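YfdX protein (Salmonella enterica I, PDB 6A02) is of uncertain molecular function but is implicated in both the antibiotic stress response and the virulence of Salmonella Typhi. Local coordinates at residues A[33-37]-A[38-42]. Residues are numbered along the deposited sequence; the frame is centred on the assembly and turned at random.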
# COMPACT_ATOMS: atom_id res chain seq x y z
N PHE A 33 -6.69 14.07 10.11
CA PHE A 33 -6.34 15.14 9.19
C PHE A 33 -6.81 16.49 9.72
O PHE A 33 -6.08 17.49 9.63
CB PHE A 33 -6.96 14.88 7.81
CG PHE A 33 -6.73 16.02 6.85
CD1 PHE A 33 -5.50 16.19 6.23
CD2 PHE A 33 -7.72 16.96 6.62
CE1 PHE A 33 -5.27 17.27 5.36
CE2 PHE A 33 -7.50 18.03 5.75
CZ PHE A 33 -6.27 18.18 5.13
N GLU A 34 -8.02 16.54 10.27
CA GLU A 34 -8.56 17.82 10.72
C GLU A 34 -7.78 18.41 11.89
O GLU A 34 -7.78 19.63 12.07
CB GLU A 34 -10.06 17.70 11.01
CG GLU A 34 -10.91 17.37 9.79
CD GLU A 34 -10.89 18.44 8.71
OE1 GLU A 34 -10.29 19.52 8.91
OE2 GLU A 34 -11.49 18.19 7.64
N LEU A 35 -7.10 17.58 12.68
CA LEU A 35 -6.21 18.11 13.72
C LEU A 35 -5.13 18.99 13.10
O LEU A 35 -4.90 20.12 13.54
CB LEU A 35 -5.58 16.98 14.52
CG LEU A 35 -6.52 16.11 15.33
CD1 LEU A 35 -5.78 14.90 15.91
CD2 LEU A 35 -7.19 16.92 16.44
N PHE A 36 -4.45 18.48 12.07
CA PHE A 36 -3.40 19.24 11.40
C PHE A 36 -3.97 20.38 10.57
O PHE A 36 -3.26 21.34 10.28
CB PHE A 36 -2.57 18.30 10.52
CG PHE A 36 -1.79 17.28 11.30
CD1 PHE A 36 -0.51 17.58 11.73
CD2 PHE A 36 -2.33 16.04 11.61
CE1 PHE A 36 0.22 16.66 12.46
CE2 PHE A 36 -1.60 15.11 12.34
CZ PHE A 36 -0.32 15.42 12.76
N ASN A 37 -5.23 20.27 10.16
CA ASN A 37 -5.90 21.28 9.34
C ASN A 37 -6.46 22.43 10.18
O ASN A 37 -7.21 23.26 9.64
CB ASN A 37 -7.02 20.59 8.54
CG ASN A 37 -7.44 21.37 7.31
OD1 ASN A 37 -6.64 22.11 6.73
ND2 ASN A 37 -8.69 21.20 6.90
N GLY A 38 -6.13 22.48 11.46
CA GLY A 38 -6.61 23.56 12.31
C GLY A 38 -8.09 23.53 12.59
O GLY A 38 -8.68 24.58 12.88
N ARG A 39 -8.72 22.37 12.52
CA ARG A 39 -10.15 22.22 12.76
C ARG A 39 -10.33 21.17 13.85
O ARG A 39 -10.91 20.11 13.61
CB ARG A 39 -10.89 21.84 11.47
CG ARG A 39 -10.93 22.95 10.42
CD ARG A 39 -11.47 22.43 9.09
NE ARG A 39 -12.02 23.49 8.24
CZ ARG A 39 -11.31 24.25 7.41
NH1 ARG A 39 -9.99 24.10 7.33
NH2 ARG A 39 -11.91 25.18 6.68
N THR A 40 -9.84 21.47 15.06
CA THR A 40 -9.87 20.46 16.12
C THR A 40 -11.29 20.12 16.56
O THR A 40 -11.55 18.99 16.98
CB THR A 40 -9.04 20.89 17.34
OG1 THR A 40 -9.58 22.10 17.88
CG2 THR A 40 -7.57 21.07 16.97
N GLN A 41 -12.23 21.08 16.48
CA GLN A 41 -13.60 20.75 16.85
C GLN A 41 -14.24 19.82 15.82
O GLN A 41 -14.98 18.90 16.19
CB GLN A 41 -14.39 22.04 17.11
CG GLN A 41 -13.77 22.80 18.30
CD GLN A 41 -14.28 24.21 18.49
OE1 GLN A 41 -13.65 25.18 18.05
NE2 GLN A 41 -15.40 24.34 19.19
N LYS A 42 -13.90 19.99 14.54
CA LYS A 42 -14.32 19.01 13.54
C LYS A 42 -13.70 17.65 13.80
O LYS A 42 -14.37 16.61 13.68
CB LYS A 42 -13.98 19.51 12.14
CG LYS A 42 -14.61 18.68 11.04
CD LYS A 42 -14.37 19.35 9.69
CE LYS A 42 -15.22 18.72 8.60
NZ LYS A 42 -15.08 19.49 7.32
O HOH W 1 -12.18 20.66 6.08
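A Schellman motif joins E34 and L35, in the last turn of helix 19-36, to G38 and R39, making the tight turn of a helical hairpin before helix 40-54. R39 N donates to E34 O at 2.9 Å, and a weaker bond runs from G38 N to L35 O at 3.4 Å. G38 is the C-prime residue; its positive phi of 69° turns the chain out of the helix. R39 then takes the N-cap position of the next helix. Beyond these backbone bonds, the E34 carboxylate lies among three side chains. Its chain bends at chi2 (-64°), bringing OE1 over the R39 methylenes, 3.1 Å from R39 CD, while R39 NE stands 4.4 Å from OE1, too far for a salt bridge. N37 runs alongside R39, and its ND2 donates a hydrogen bond to E34 OE1 from the syn side, tilted 28° out of the carboxylate plane; its OD1 is hydrogen-bonded to K113 NZ of the second subunit. K42 CD passes 3.7 Å from E34 OE2 along an extended chain whose NZ is hydrogen-bonded to N9 OD1 of the second subunit. L35 CD2 meets T40 CG2, and both residues pack on Y155 of helix 155-167. A water donates to E34 OE2 at 3.0 Å and weakly accepts from K42 NZ, bridging a long salt bridge in which OE2 and NZ stand 3.8 Å apart.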